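Local coordinates for encapsidation protein (Lactococcus phage asccphi28, PDB 7JQP) that probably works as the ATPase motor that drives viral DNA into the phage prohead, each chain carrying an ASCE-type P-loop ATPase fold, at residues E192-Y204 with P352-A364. Sequence-based numbering, arbitrary orientation.
Sequences ENFNPIFAGLGYY and PETFLEWSKFVYA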
loop_
_atom_site.group_PDB
_atom_site.type_symbol
_atom_site.label_atom_id
_atom_site.label_comp_id
_atom_site.label_asym_id
_atom_site.label_seq_id
_atom_site.Cartn_x
_atom_site.Cartn_y
_atom_site.Cartn_z
ATOM N N GLU A 192 32.674 0.144 4.244
ATOM C CA GLU A 192 32.795 -0.274 5.633
ATOM C C GLU A 192 32.898 -1.789 5.727
ATOM O O GLU A 192 32.610 -2.511 4.770
ATOM C CB GLU A 192 31.589 0.199 6.455
ATOM C CG GLU A 192 30.281 -0.405 5.965
ATOM C CD GLU A 192 29.116 -0.109 6.878
ATOM O OE1 GLU A 192 29.176 0.902 7.609
ATOM O OE2 GLU A 192 28.143 -0.892 6.866
ATOM N N ASN A 193 33.348 -2.259 6.888
ATOM C CA ASN A 193 33.404 -3.679 7.191
ATOM C C ASN A 193 32.095 -4.122 7.853
ATOM O O ASN A 193 31.179 -3.327 8.065
ATOM C CB ASN A 193 34.611 -3.968 8.073
ATOM C CG ASN A 193 35.907 -3.997 7.290
ATOM O OD1 ASN A 193 36.046 -4.725 6.308
ATOM N ND2 ASN A 193 36.859 -3.169 7.705
ATOM N N PHE A 194 32.000 -5.417 8.169
ATOM C CA PHE A 194 30.833 -5.998 8.833
ATOM C C PHE A 194 29.599 -5.972 7.936
ATOM O O PHE A 194 28.472 -5.840 8.421
ATOM C CB PHE A 194 30.532 -5.287 10.156
ATOM C CG PHE A 194 31.500 -5.605 11.268
ATOM C CD1 PHE A 194 31.309 -6.704 12.094
ATOM C CD2 PHE A 194 32.608 -4.803 11.478
ATOM C CE1 PHE A 194 32.202 -6.986 13.117
ATOM C CE2 PHE A 194 33.505 -5.083 12.490
ATOM C CZ PHE A 194 33.304 -6.175 13.311
ATOM N N ASN A 195 29.796 -6.108 6.625
ATOM C CA ASN A 195 28.709 -6.214 5.664
ATOM C C ASN A 195 28.826 -7.518 4.887
ATOM O O ASN A 195 29.936 -7.998 4.633
ATOM C CB ASN A 195 28.717 -5.025 4.693
ATOM C CG ASN A 195 29.943 -5.003 3.804
ATOM O OD1 ASN A 195 29.994 -5.694 2.787
ATOM N ND2 ASN A 195 30.940 -4.208 4.183
ATOM N N PRO A 196 27.697 -8.117 4.497
ATOM C CA PRO A 196 27.769 -9.444 3.858
ATOM C C PRO A 196 28.507 -9.470 2.532
ATOM O O PRO A 196 29.233 -10.434 2.255
ATOM C CB PRO A 196 26.287 -9.821 3.679
ATOM C CG PRO A 196 25.570 -8.499 3.627
ATOM C CD PRO A 196 26.309 -7.626 4.604
ATOM N N ILE A 197 28.352 -8.436 1.701
ATOM C CA ILE A 197 28.998 -8.444 0.392
ATOM C C ILE A 197 30.513 -8.495 0.539
ATOM O O ILE A 197 31.192 -9.252 -0.166
ATOM C CB ILE A 197 28.550 -7.229 -0.440
ATOM C CG1 ILE A 197 27.036 -7.255 -0.675
ATOM C CG2 ILE A 197 29.290 -7.203 -1.775
ATOM C CD1 ILE A 197 26.516 -8.552 -1.286
ATOM N N PHE A 198 31.072 -7.694 1.452
ATOM C CA PHE A 198 32.518 -7.730 1.637
ATOM C C PHE A 198 32.965 -9.092 2.161
ATOM O O PHE A 198 34.068 -9.551 1.838
ATOM C CB PHE A 198 32.994 -6.625 2.574
ATOM C CG PHE A 198 33.276 -5.319 1.874
ATOM C CD1 PHE A 198 32.578 -4.966 0.729
ATOM C CD2 PHE A 198 34.287 -4.480 2.315
ATOM C CE1 PHE A 198 32.839 -3.781 0.077
ATOM C CE2 PHE A 198 34.561 -3.296 1.657
ATOM C CZ PHE A 198 33.838 -2.947 0.536
ATOM N N ALA A 199 32.134 -9.745 2.979
ATOM C CA ALA A 199 32.503 -11.051 3.515
ATOM C C ALA A 199 32.526 -12.110 2.419
ATOM O O ALA A 199 33.492 -12.875 2.300
ATOM C CB ALA A 199 31.531 -11.455 4.625
ATOM N N GLY A 200 31.483 -12.151 1.587
ATOM C CA GLY A 200 31.444 -13.131 0.513
ATOM C C GLY A 200 32.608 -12.988 -0.448
ATOM O O GLY A 200 33.193 -13.982 -0.885
ATOM N N LEU A 201 32.957 -11.748 -0.790
ATOM C CA LEU A 201 34.104 -11.523 -1.659
ATOM C C LEU A 201 35.391 -11.991 -0.996
ATOM O O LEU A 201 36.316 -12.447 -1.680
ATOM C CB LEU A 201 34.210 -10.042 -2.014
ATOM C CG LEU A 201 33.183 -9.487 -2.999
ATOM C CD1 LEU A 201 33.418 -7.996 -3.210
ATOM C CD2 LEU A 201 33.232 -10.232 -4.321
ATOM N N GLY A 202 35.464 -11.894 0.327
ATOM C CA GLY A 202 36.685 -12.161 1.047
ATOM C C GLY A 202 37.557 -10.951 1.262
ATOM O O GLY A 202 38.734 -11.110 1.613
ATOM N N TYR A 203 37.025 -9.751 1.051
ATOM C CA TYR A 203 37.803 -8.529 1.146
ATOM C C TYR A 203 37.655 -7.913 2.531
ATOM O O TYR A 203 36.536 -7.713 3.013
ATOM C CB TYR A 203 37.374 -7.510 0.090
ATOM C CG TYR A 203 38.236 -6.277 0.140
ATOM C CD1 TYR A 203 39.567 -6.345 -0.244
ATOM C CD2 TYR A 203 37.745 -5.061 0.594
ATOM C CE1 TYR A 203 40.382 -5.242 -0.195
ATOM C CE2 TYR A 203 38.558 -3.944 0.645
ATOM C CZ TYR A 203 39.877 -4.043 0.249
ATOM O OH TYR A 203 40.701 -2.943 0.296
ATOM N N TYR A 204 38.790 -7.613 3.159
ATOM C CA TYR A 204 38.847 -6.889 4.423
ATOM C C TYR A 204 39.288 -5.461 4.129
ATOM O O TYR A 204 40.351 -5.251 3.539
ATOM C CB TYR A 204 39.815 -7.582 5.382
ATOM C CG TYR A 204 40.097 -6.834 6.662
ATOM C CD1 TYR A 204 39.198 -6.857 7.720
ATOM C CD2 TYR A 204 41.272 -6.113 6.818
ATOM C CE1 TYR A 204 39.460 -6.178 8.893
ATOM C CE2 TYR A 204 41.541 -5.432 7.984
ATOM C CZ TYR A 204 40.634 -5.465 9.018
ATOM O OH TYR A 204 40.908 -4.785 10.181
ATOM N N PRO A 352 42.297 -10.742 10.832
ATOM C CA PRO A 352 41.335 -10.390 9.775
ATOM C C PRO A 352 40.913 -11.582 8.943
ATOM O O PRO A 352 39.763 -11.634 8.489
ATOM C CB PRO A 352 42.100 -9.349 8.944
ATOM C CG PRO A 352 43.064 -8.741 9.927
ATOM C CD PRO A 352 43.526 -9.933 10.738
ATOM N N GLU A 353 41.811 -12.544 8.722
ATOM C CA GLU A 353 41.430 -13.743 7.987
ATOM C C GLU A 353 40.325 -14.495 8.722
ATOM O O GLU A 353 39.323 -14.890 8.118
ATOM C CB GLU A 353 42.646 -14.645 7.773
ATOM C CG GLU A 353 42.342 -15.895 6.957
ATOM C CD GLU A 353 43.590 -16.650 6.538
ATOM O OE1 GLU A 353 44.488 -16.842 7.385
ATOM O OE2 GLU A 353 43.678 -17.040 5.354
ATOM N N THR A 354 40.481 -14.678 10.037
ATOM C CA THR A 354 39.448 -15.356 10.812
ATOM C C THR A 354 38.158 -14.548 10.833
ATOM O O THR A 354 37.061 -15.118 10.777
ATOM C CB THR A 354 39.931 -15.612 12.240
ATOM O OG1 THR A 354 40.613 -14.453 12.736
ATOM C CG2 THR A 354 40.867 -16.804 12.285
ATOM N N PHE A 355 38.272 -13.220 10.928
ATOM C CA PHE A 355 37.088 -12.366 10.924
ATOM C C PHE A 355 36.269 -12.570 9.656
ATOM O O PHE A 355 35.034 -12.585 9.700
ATOM C CB PHE A 355 37.511 -10.900 11.093
ATOM C CG PHE A 355 36.434 -9.909 10.751
ATOM C CD1 PHE A 355 35.300 -9.794 11.534
ATOM C CD2 PHE A 355 36.574 -9.071 9.656
ATOM C CE1 PHE A 355 34.309 -8.884 11.210
ATOM C CE2 PHE A 355 35.593 -8.156 9.334
ATOM C CZ PHE A 355 34.459 -8.062 10.112
ATOM N N LEU A 356 36.941 -12.742 8.517
ATOM C CA LEU A 356 36.230 -12.969 7.263
ATOM C C LEU A 356 35.575 -14.345 7.239
ATOM O O LEU A 356 34.467 -14.498 6.711
ATOM C CB LEU A 356 37.194 -12.791 6.091
ATOM C CG LEU A 356 37.584 -11.340 5.810
ATOM C CD1 LEU A 356 38.814 -11.263 4.934
ATOM C CD2 LEU A 356 36.425 -10.617 5.123
ATOM N N GLU A 357 36.241 -15.359 7.801
ATOM C CA GLU A 357 35.611 -16.671 7.913
ATOM C C GLU A 357 34.395 -16.606 8.830
ATOM O O GLU A 357 33.339 -17.173 8.522
ATOM C CB GLU A 357 36.601 -17.708 8.449
ATOM C CG GLU A 357 37.969 -17.726 7.789
ATOM C CD GLU A 357 37.985 -18.468 6.468
ATOM O OE1 GLU A 357 36.948 -18.467 5.771
ATOM O OE2 GLU A 357 39.035 -19.057 6.133
ATOM N N TRP A 358 34.531 -15.920 9.972
ATOM C CA TRP A 358 33.405 -15.787 10.888
ATOM C C TRP A 358 32.269 -14.994 10.257
ATOM O O TRP A 358 31.094 -15.287 10.510
ATOM C CB TRP A 358 33.853 -15.127 12.192
ATOM C CG TRP A 358 34.104 -16.113 13.300
ATOM C CD1 TRP A 358 35.312 -16.545 13.767
ATOM C CD2 TRP A 358 33.110 -16.827 14.040
ATOM N NE1 TRP A 358 35.128 -17.464 14.773
ATOM C CE2 TRP A 358 33.784 -17.658 14.955
ATOM C CE3 TRP A 358 31.712 -16.839 14.022
ATOM C CZ2 TRP A 358 33.107 -18.489 15.846
ATOM C CZ3 TRP A 358 31.043 -17.662 14.906
ATOM C CH2 TRP A 358 31.739 -18.477 15.804
ATOM N N SER A 359 32.597 -13.997 9.431
ATOM C CA SER A 359 31.556 -13.194 8.795
ATOM C C SER A 359 30.743 -14.025 7.808
ATOM O O SER A 359 29.517 -13.876 7.729
ATOM C CB SER A 359 32.167 -11.976 8.101
ATOM O OG SER A 359 33.071 -11.289 8.948
ATOM N N LYS A 360 31.405 -14.894 7.042
ATOM C CA LYS A 360 30.675 -15.765 6.127
ATOM C C LYS A 360 29.669 -16.624 6.884
ATOM O O LYS A 360 28.525 -16.792 6.446
ATOM C CB LYS A 360 31.646 -16.658 5.354
ATOM C CG LYS A 360 32.458 -15.958 4.277
ATOM C CD LYS A 360 33.139 -16.987 3.375
ATOM C CE LYS A 360 33.870 -16.343 2.204
ATOM N NZ LYS A 360 34.717 -15.187 2.617
ATOM N N PHE A 361 30.089 -17.183 8.019
ATOM C CA PHE A 361 29.205 -18.033 8.808
ATOM C C PHE A 361 28.053 -17.234 9.401
ATOM O O PHE A 361 26.891 -17.649 9.322
ATOM C CB PHE A 361 30.002 -18.716 9.916
ATOM C CG PHE A 361 29.155 -19.466 10.897
ATOM C CD1 PHE A 361 28.622 -20.698 10.568
ATOM C CD2 PHE A 361 28.888 -18.938 12.149
ATOM C CE1 PHE A 361 27.843 -21.393 11.471
ATOM C CE2 PHE A 361 28.110 -19.626 13.055
ATOM C CZ PHE A 361 27.586 -20.856 12.716
ATOM N N VAL A 362 28.357 -16.082 10.002
ATOM C CA VAL A 362 27.323 -15.297 10.671
ATOM C C VAL A 362 26.227 -14.911 9.687
ATOM O O VAL A 362 25.041 -15.164 9.924
ATOM C CB VAL A 362 27.942 -14.057 11.341
ATOM C CG1 VAL A 362 26.856 -13.097 11.798
ATOM C CG2 VAL A 362 28.798 -14.470 12.533
ATOM N N TYR A 363 26.608 -14.317 8.554
ATOM C CA TYR A 363 25.618 -13.804 7.612
ATOM C C TYR A 363 24.850 -14.919 6.913
ATOM O O TYR A 363 23.678 -14.729 6.564
ATOM C CB TYR A 363 26.303 -12.884 6.605
ATOM C CG TYR A 363 26.815 -11.610 7.246
ATOM C CD1 TYR A 363 25.954 -10.786 7.961
ATOM C CD2 TYR A 363 28.152 -11.243 7.162
ATOM C CE1 TYR A 363 26.402 -9.628 8.558
ATOM C CE2 TYR A 363 28.610 -10.082 7.762
ATOM C CZ TYR A 363 27.729 -9.281 8.458
ATOM O OH TYR A 363 28.171 -8.126 9.060
ATOM N N ALA A 364 25.472 -16.079 6.698
ATOM C CA ALA A 364 24.744 -17.190 6.091
ATOM C C ALA A 364 23.587 -17.632 6.980
ATOM O O ALA A 364 22.487 -17.915 6.490
ATOM C CB ALA A 364 25.691 -18.359 5.823
#
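The last helix of the chain, 352-365, lies here against the short helix 196-201 of the ATPase part and the loops on either end of it, their axes 8.6 Å apart at closest approach and crossing at -120°. Helix 352-365 also packs against helix 328-343 and strand 280-288, so the contact joins the C-terminal part of the chain to the ATPase fold. At the middle, Ala199 CB sits 3.6 Å from Ser359 CB, letting the backbones come close. Lys360, extended until its last torsion bends, brings NZ to Ala199 O at 2.6 Å. That carbonyl lies in the last turn of a helix closed by a Schellman motif, with Gly202 at positive phi. Leu356 spreads its methyls over this turn, CD1 at Gly202 O and CD2 against Tyr203 O. Beyond it, Pro352 CB stands over the centre of the Tyr204 ring, a CH-pi contact 3.8 Å from the centroid. Phe355, its CG anti to the backbone N (chi1 165°), passes the edge of Tyr204 and directs its own edge onto the face of Phe194, centroids 4.7 Å apart and planes at 59°. Arg260 makes a cation-pi contact with Phe194. At the far end, Pro196 CA lies over one face of the Tyr363 ring. Apolar and aromatic packing thus makes up most of this largely buried interface, while the lysine adds a bond to a carbonyl that, within its own segment, accepts only weakly from Gly202 N, and its positive charge would probably interact favourably with the C-terminal end of the helix.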